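Gram-negative insecticidal protein (Chromobacterium piscinae, PDB 6FBM) is an insecticidal toxin that probably damages target membranes through its perforin-like MACPF domain and probably recognises its target through its beta-tripod region. Local coordinates at residues Ser18-Asp24 with Leu35-Phe41; Ser335-Leu341 with Val455-Thr461; Ser443-Val448 with Ile505-Lys509. One frame throughout, in Å; residues are numbered along the deposited sequence.

Contact 1. Residues Ser18-Asp24 with Leu35-Phe41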
# COMPACT_ATOMS: atom_id res chain seq x y z
N SER A 18 -18.16 -13.27 -16.84
CA SER A 18 -18.16 -14.45 -17.69
C SER A 18 -19.54 -14.92 -18.09
O SER A 18 -19.67 -15.64 -19.05
CB SER A 18 -17.43 -15.59 -17.00
OG SER A 18 -16.12 -15.19 -16.71
N MET A 19 -20.57 -14.50 -17.35
CA MET A 19 -21.89 -15.03 -17.55
C MET A 19 -22.54 -14.48 -18.82
O MET A 19 -22.41 -13.29 -19.15
CB MET A 19 -22.77 -14.76 -16.35
CG MET A 19 -22.25 -15.39 -15.06
SD MET A 19 -21.74 -17.13 -15.20
CE MET A 19 -23.35 -17.92 -15.40
N GLY A 20 -23.15 -15.37 -19.58
CA GLY A 20 -23.81 -14.96 -20.79
C GLY A 20 -22.88 -14.58 -21.91
O GLY A 20 -23.30 -13.93 -22.86
N MET A 21 -21.62 -14.97 -21.81
CA MET A 21 -20.65 -14.70 -22.85
C MET A 21 -20.68 -15.89 -23.77
O MET A 21 -20.84 -17.03 -23.30
CB MET A 21 -19.23 -14.63 -22.31
CG MET A 21 -18.79 -13.38 -21.59
SD MET A 21 -19.10 -11.82 -22.46
CE MET A 21 -20.55 -11.36 -21.54
N GLY A 22 -20.45 -15.64 -25.06
CA GLY A 22 -20.09 -16.71 -25.98
C GLY A 22 -18.85 -17.46 -25.53
O GLY A 22 -17.97 -16.90 -24.88
N TYR A 23 -18.80 -18.75 -25.87
CA TYR A 23 -17.67 -19.59 -25.50
C TYR A 23 -17.14 -20.34 -26.69
O TYR A 23 -17.92 -20.87 -27.48
CB TYR A 23 -18.06 -20.57 -24.43
CG TYR A 23 -16.89 -21.13 -23.71
CD1 TYR A 23 -16.36 -20.46 -22.63
CD2 TYR A 23 -16.30 -22.32 -24.09
CE1 TYR A 23 -15.28 -20.96 -21.94
CE2 TYR A 23 -15.21 -22.84 -23.39
CZ TYR A 23 -14.70 -22.15 -22.32
OH TYR A 23 -13.63 -22.62 -21.59
N ASP A 24 -15.82 -20.39 -26.79
CA ASP A 24 -15.17 -21.21 -27.79
C ASP A 24 -15.16 -22.65 -27.28
O ASP A 24 -14.28 -23.05 -26.53
CB ASP A 24 -13.76 -20.71 -28.06
CG ASP A 24 -13.06 -21.53 -29.13
OD1 ASP A 24 -13.65 -22.52 -29.64
OD2 ASP A 24 -11.90 -21.18 -29.44
N LEU A 35 -13.54 -17.31 -23.41
CA LEU A 35 -14.69 -16.44 -23.59
C LEU A 35 -14.51 -15.61 -24.85
O LEU A 35 -13.40 -15.33 -25.24
CB LEU A 35 -14.90 -15.51 -22.40
CG LEU A 35 -15.16 -16.18 -21.06
CD1 LEU A 35 -14.99 -15.16 -19.94
CD2 LEU A 35 -16.51 -16.82 -21.01
N LEU A 36 -15.62 -15.27 -25.49
CA LEU A 36 -15.62 -14.57 -26.76
C LEU A 36 -16.24 -13.22 -26.54
O LEU A 36 -17.05 -13.05 -25.64
CB LEU A 36 -16.42 -15.33 -27.80
CG LEU A 36 -15.93 -16.74 -28.14
CD1 LEU A 36 -16.95 -17.35 -29.12
CD2 LEU A 36 -14.51 -16.73 -28.73
N GLY A 37 -15.89 -12.29 -27.42
CA GLY A 37 -15.94 -10.86 -27.13
C GLY A 37 -17.23 -10.26 -26.63
O GLY A 37 -17.29 -9.80 -25.49
N GLN A 38 -18.24 -10.25 -27.50
CA GLN A 38 -19.48 -9.49 -27.25
C GLN A 38 -20.38 -10.16 -26.21
O GLN A 38 -20.70 -11.34 -26.36
CB GLN A 38 -20.30 -9.20 -28.53
CG GLN A 38 -19.63 -8.16 -29.40
CD GLN A 38 -19.10 -8.69 -30.72
OE1 GLN A 38 -18.63 -9.82 -30.81
NE2 GLN A 38 -19.18 -7.86 -31.74
N PRO A 39 -20.79 -9.41 -25.15
CA PRO A 39 -21.89 -9.91 -24.30
C PRO A 39 -23.18 -10.09 -25.10
O PRO A 39 -23.46 -9.29 -25.97
CB PRO A 39 -22.06 -8.81 -23.24
CG PRO A 39 -20.74 -8.11 -23.21
CD PRO A 39 -20.24 -8.15 -24.64
N LEU A 40 -23.91 -11.16 -24.82
CA LEU A 40 -25.10 -11.51 -25.59
C LEU A 40 -26.33 -10.87 -25.01
O LEU A 40 -27.29 -10.61 -25.72
CB LEU A 40 -25.29 -13.02 -25.61
CG LEU A 40 -24.50 -13.81 -26.67
CD1 LEU A 40 -23.09 -13.28 -26.95
CD2 LEU A 40 -24.47 -15.27 -26.26
N PHE A 41 -26.31 -10.61 -23.70
CA PHE A 41 -27.50 -10.25 -22.99
C PHE A 41 -27.32 -8.94 -22.26
O PHE A 41 -26.20 -8.49 -22.04
CB PHE A 41 -27.87 -11.34 -22.00
CG PHE A 41 -27.88 -12.71 -22.60
CD1 PHE A 41 -28.91 -13.11 -23.42
CD2 PHE A 41 -26.84 -13.59 -22.35
CE1 PHE A 41 -28.93 -14.39 -23.96
CE2 PHE A 41 -26.85 -14.86 -22.90
CZ PHE A 41 -27.89 -15.26 -23.71
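Leu35 pushes its forked end into the hollow left where the chain turns at Ser18-Met21, a type II turn. CD1 meets Ser18 OG at 3.4 Å, while CD2 lies against Met21 CB (3.7 Å) and also reaches the edge of the Tyr23 ring, near its plane. Tyr23 and Leu35 form an antiparallel non-hydrogen-bonded pair, so both side chains leave the same face of this short hairpin. Met21 crosses Leu35 at about a right angle; bends at chi2 and chi3 bring its CE onto Pro39, 3.4 Å from Pro39 CB. The glycines supply the hollows. Leu36 lays CB against the carbonyl of Gly22, and Gly20 offers its CA to the edge of the Phe41 ring, one face of which is covered toward its rim by Leu40 CB. Strand 21-23 also pairs antiparallel with strand 170-177, which ties the hairpin into the large sheet of the MACPF part; Ile172 touches Tyr23 and Leu35. Polar ties are few: Leu36 N donates to Gly22 O at 2.9 Å, and Leu40 N reaches Gly20 O weakly at 3.4 Å. With only one good and one weak backbone bond between the two segments, apolar packing probably supplies much of the fit.

Contact 2. Residues Ser335-Leu341 with Val455-Thr461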
# COMPACT_ATOMS: atom_id res chain seq x y z
N SER A 335 24.31 -84.78 -30.98
CA SER A 335 23.01 -85.01 -30.35
C SER A 335 22.38 -86.33 -30.74
O SER A 335 21.42 -86.77 -30.10
CB SER A 335 22.02 -83.89 -30.68
OG SER A 335 21.48 -84.04 -31.99
N GLY A 336 22.86 -86.93 -31.83
CA GLY A 336 22.25 -88.14 -32.37
C GLY A 336 20.90 -87.93 -33.03
O GLY A 336 20.27 -88.90 -33.44
N ALA A 337 20.43 -86.69 -33.15
CA ALA A 337 19.18 -86.44 -33.87
C ALA A 337 19.45 -86.68 -35.36
O ALA A 337 20.54 -86.38 -35.86
CB ALA A 337 18.69 -85.03 -33.63
N SER A 338 18.47 -87.25 -36.04
CA SER A 338 18.61 -87.58 -37.46
C SER A 338 18.96 -86.30 -38.18
O SER A 338 20.00 -86.23 -38.87
CB SER A 338 17.32 -88.18 -38.04
OG SER A 338 16.81 -89.20 -37.17
N GLU A 339 18.12 -85.28 -37.97
CA GLU A 339 18.31 -83.99 -38.64
C GLU A 339 19.40 -83.14 -38.00
O GLU A 339 19.73 -83.28 -36.82
CB GLU A 339 16.99 -83.25 -38.71
CG GLU A 339 15.94 -83.99 -39.53
CD GLU A 339 14.61 -83.29 -39.50
OE1 GLU A 339 13.79 -83.54 -40.40
OE2 GLU A 339 14.38 -82.49 -38.58
N ASP A 340 19.99 -82.30 -38.84
CA ASP A 340 20.98 -81.32 -38.41
C ASP A 340 20.21 -80.06 -37.99
O ASP A 340 19.20 -79.71 -38.59
CB ASP A 340 21.93 -80.96 -39.57
CG ASP A 340 22.86 -82.09 -39.99
OD1 ASP A 340 23.34 -82.86 -39.14
OD2 ASP A 340 23.17 -82.15 -41.22
N LEU A 341 20.72 -79.38 -36.97
CA LEU A 341 20.19 -78.09 -36.53
C LEU A 341 21.34 -77.15 -36.30
O LEU A 341 22.30 -77.51 -35.62
CB LEU A 341 19.45 -78.22 -35.19
CG LEU A 341 18.90 -76.93 -34.58
CD1 LEU A 341 17.87 -76.31 -35.51
CD2 LEU A 341 18.29 -77.25 -33.23
N VAL A 455 11.44 -76.44 -38.86
CA VAL A 455 12.87 -76.30 -39.00
C VAL A 455 13.57 -77.60 -38.68
O VAL A 455 14.50 -77.99 -39.39
CB VAL A 455 13.41 -75.21 -38.06
CG1 VAL A 455 14.94 -75.08 -38.19
CG2 VAL A 455 12.72 -73.87 -38.36
N TRP A 456 13.12 -78.27 -37.61
CA TRP A 456 13.87 -79.38 -36.99
C TRP A 456 13.03 -80.04 -35.89
O TRP A 456 12.08 -79.46 -35.38
CB TRP A 456 15.14 -78.82 -36.39
CG TRP A 456 16.07 -79.78 -35.72
CD1 TRP A 456 17.07 -80.48 -36.30
CD2 TRP A 456 16.14 -80.09 -34.32
NE1 TRP A 456 17.75 -81.21 -35.37
CE2 TRP A 456 17.20 -80.98 -34.14
CE3 TRP A 456 15.41 -79.68 -33.21
CZ2 TRP A 456 17.56 -81.50 -32.89
CZ3 TRP A 456 15.77 -80.19 -31.95
CH2 TRP A 456 16.83 -81.09 -31.82
N TRP A 457 13.35 -81.30 -35.60
CA TRP A 457 12.88 -82.02 -34.41
C TRP A 457 14.00 -82.93 -33.94
O TRP A 457 14.96 -83.17 -34.67
CB TRP A 457 11.59 -82.84 -34.64
CG TRP A 457 11.49 -83.60 -35.95
CD1 TRP A 457 12.51 -84.14 -36.69
CD2 TRP A 457 10.28 -83.92 -36.66
NE1 TRP A 457 12.02 -84.74 -37.82
CE2 TRP A 457 10.65 -84.62 -37.83
CE3 TRP A 457 8.91 -83.67 -36.42
CZ2 TRP A 457 9.71 -85.09 -38.76
CZ3 TRP A 457 7.99 -84.11 -37.35
CH2 TRP A 457 8.39 -84.81 -38.51
N ASP A 458 13.86 -83.44 -32.73
CA ASP A 458 14.95 -84.18 -32.10
C ASP A 458 14.93 -85.67 -32.37
O ASP A 458 15.78 -86.39 -31.86
CB ASP A 458 14.93 -83.94 -30.57
CG ASP A 458 13.87 -84.75 -29.84
OD1 ASP A 458 12.69 -84.66 -30.23
OD2 ASP A 458 14.20 -85.45 -28.89
N LYS A 459 13.98 -86.17 -33.18
CA LYS A 459 13.83 -87.62 -33.31
C LYS A 459 15.10 -88.27 -33.87
O LYS A 459 15.74 -87.74 -34.77
CB LYS A 459 12.55 -88.01 -34.03
CG LYS A 459 12.49 -87.74 -35.51
CD LYS A 459 11.10 -87.20 -35.93
CE LYS A 459 9.92 -88.09 -35.64
NZ LYS A 459 8.78 -87.77 -36.59
N GLY A 460 15.47 -89.39 -33.25
CA GLY A 460 16.78 -90.00 -33.40
C GLY A 460 17.67 -89.83 -32.18
O GLY A 460 18.52 -90.68 -31.91
N THR A 461 17.49 -88.72 -31.45
CA THR A 461 18.30 -88.43 -30.25
C THR A 461 18.08 -89.46 -29.12
O THR A 461 19.01 -89.81 -28.39
CB THR A 461 18.06 -86.97 -29.76
OG1 THR A 461 19.15 -86.51 -28.94
CG2 THR A 461 16.78 -86.86 -28.99
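Leu341 lies over one face of Trp456, and the two side chains cross at about a right angle. Its CB sits 3.5 Å from the centroid of the five-membered ring, only 13° off the normal, a CH-pi contact. With CG anti to the backbone N (chi1 177°), the chain then runs on across the indole: CG passes above Trp456 CG, CD1 turns back to Trp456 CB and to Val455 CG1, and CD2 comes to rest over the middle of the double ring, 3.7 Å above its plane. The other face of the indole is backed by Asp458 N. At the ring edge Trp456 NE1 donates a weak bond to Glu339 O (3.2 Å). Ala337 CB touches Trp456 CZ2 obliquely. Farther along, the loop 335-341 is pinned to the turn Asp458-Thr461: Ser338 N gives a nearly straight bond to Lys459 O (3.1 Å, 173°), and Thr461 OG1 donates to Ser335 O at 2.6 Å. Glu339, extended beyond CG, brings OE2 obliquely to Trp457 CD1 and takes a weak bond from Trp457 N, while OE1 forms a salt bridge with Arg454, which also makes a cation-pi contact with Trp457. This packing joins the loop ahead of strand 342-346 to the end of strand 450-457 at the far tip of the C-terminal region. One indole face is thus packed by leucine while its N-H makes a weak bond, and the salt bridge would be expected to favour a charged Glu339.

Contact 3. Residues Ser443-Val448 with Ile505-Lys509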
# COMPACT_ATOMS: atom_id res chain seq x y z
N SER A 443 0.28 -55.41 -26.94
CA SER A 443 -0.34 -54.46 -27.83
C SER A 443 0.22 -54.46 -29.26
O SER A 443 -0.52 -54.18 -30.21
CB SER A 443 -0.21 -53.06 -27.23
OG SER A 443 1.16 -52.74 -26.97
N LEU A 444 1.51 -54.76 -29.41
CA LEU A 444 2.16 -54.81 -30.72
C LEU A 444 2.16 -56.19 -31.35
O LEU A 444 2.61 -56.35 -32.49
CB LEU A 444 3.60 -54.34 -30.59
CG LEU A 444 3.85 -53.06 -29.81
CD1 LEU A 444 5.31 -52.64 -30.01
CD2 LEU A 444 2.90 -51.96 -30.26
N CYS A 445 1.66 -57.20 -30.63
CA CYS A 445 1.75 -58.57 -31.09
C CYS A 445 0.38 -59.17 -31.33
O CYS A 445 -0.63 -58.68 -30.79
CB CYS A 445 2.47 -59.42 -30.06
SG CYS A 445 4.10 -58.80 -29.61
N ALA A 446 0.38 -60.22 -32.14
CA ALA A 446 -0.79 -61.07 -32.40
C ALA A 446 -0.46 -62.48 -31.91
O ALA A 446 0.63 -62.98 -32.18
CB ALA A 446 -1.10 -61.09 -33.88
N ASP A 447 -1.42 -63.11 -31.23
CA ASP A 447 -1.28 -64.52 -30.82
C ASP A 447 -0.94 -65.39 -32.01
O ASP A 447 -1.36 -65.11 -33.15
CB ASP A 447 -2.59 -65.04 -30.20
CG ASP A 447 -2.95 -64.35 -28.90
OD1 ASP A 447 -2.04 -63.82 -28.21
OD2 ASP A 447 -4.15 -64.38 -28.56
N VAL A 448 -0.16 -66.45 -31.78
CA VAL A 448 0.22 -67.33 -32.89
C VAL A 448 -1.04 -68.03 -33.42
O VAL A 448 -1.88 -68.49 -32.65
CB VAL A 448 1.32 -68.34 -32.50
CG1 VAL A 448 1.63 -69.27 -33.65
CG2 VAL A 448 2.58 -67.60 -32.10
N ILE A 505 4.10 -66.87 -26.27
CA ILE A 505 4.72 -66.63 -27.55
C ILE A 505 3.73 -65.91 -28.42
O ILE A 505 2.54 -66.19 -28.35
CB ILE A 505 5.16 -67.95 -28.24
CG1 ILE A 505 6.26 -68.64 -27.43
CG2 ILE A 505 5.59 -67.72 -29.68
CD1 ILE A 505 7.60 -67.94 -27.54
N ALA A 506 4.24 -65.01 -29.26
CA ALA A 506 3.41 -64.29 -30.21
C ALA A 506 4.19 -63.92 -31.45
O ALA A 506 5.39 -64.23 -31.56
CB ALA A 506 2.82 -63.06 -29.55
N CYS A 507 3.50 -63.31 -32.41
CA CYS A 507 4.12 -62.72 -33.59
C CYS A 507 3.88 -61.22 -33.57
O CYS A 507 2.86 -60.75 -33.09
CB CYS A 507 3.52 -63.30 -34.86
SG CYS A 507 3.63 -65.08 -34.95
N VAL A 508 4.83 -60.48 -34.15
CA VAL A 508 4.82 -59.04 -34.09
C VAL A 508 4.13 -58.47 -35.32
O VAL A 508 4.48 -58.83 -36.44
CB VAL A 508 6.24 -58.45 -33.89
CG1 VAL A 508 7.21 -58.76 -35.04
CG2 VAL A 508 6.16 -56.96 -33.59
N LYS A 509 3.14 -57.59 -35.07
CA LYS A 509 2.31 -56.96 -36.10
C LYS A 509 3.11 -56.09 -37.08
O LYS A 509 4.02 -55.34 -36.67
CB LYS A 509 1.25 -56.06 -35.47
CG LYS A 509 0.15 -56.76 -34.69
CD LYS A 509 -0.69 -55.72 -33.96
CE LYS A 509 -2.11 -56.16 -33.68
NZ LYS A 509 -2.77 -55.05 -32.93
O HOH W 1 -2.44 -56.13 -30.08
O HOH W 2 0.27 -64.95 -27.22
O HOH W 3 0.03 -67.30 -29.19
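Cys445-Asp447 and Ala506-Val508 run antiparallel as a two-stranded beta ribbon, their axes 4.5 Å apart and their directions 145° from one another. Ala446 and Cys507 are its hydrogen-bonded pair: Ala446 N donates to Cys507 O at 2.7 Å and Cys507 N to Ala446 O at 2.9 Å, while Lys509 N donates to Leu444 O. Cys445 and Val508 share one face, and on that side Cys445 CB also meets Ala506 CB at 3.7 Å. Cys507 lies on the other face with Ala446, and there its SG rests 3.9 Å from Val448 CG2. The same methyl is equally close to Ile505 CG2, the two branched side chains lying side by side and pointing the same way. The cysteines therefore leave the ribbon on opposite faces. Lys509 starts with CG beside its backbone N (chi1 -68°) and then runs extended, its CG and CD passing along the carbonyl of Leu444. Pro472 touches both Val448 and Cys507, and Leu318 touches Leu444 and Val508, so the ribbon is packed between strands 468-473 and 318-321 within the C-terminal part of the chain. Water joins the ends: one molecule accepts from Lys509 NZ near Ser443 O, and another donates to both Asp447 OD1 and Ile505 O, 2.8 Å from each.

In the fold
From the N terminus, contact 1 closes first, a hairpin whose segments are joined by ten residues and whose first strand joins the sheet of the MACPF part beside strand 170-177. Nothing of it overlaps the other two. Far along the chain, contact 2 opens at 335-341, and before it closes at 455-461, contact 3 has already opened at 443-448; contact 3 closes last, at 505-509. The two loops therefore cross, and both lie in the C-terminal region related to Vps62. Strands 445-447 and 450-457 follow each other, leading from contact 3 to contact 2, whose centres are 28 Å apart. Contact 1 stands on the opposite side of the chain's centre, 80 Å from contact 2, centre to centre.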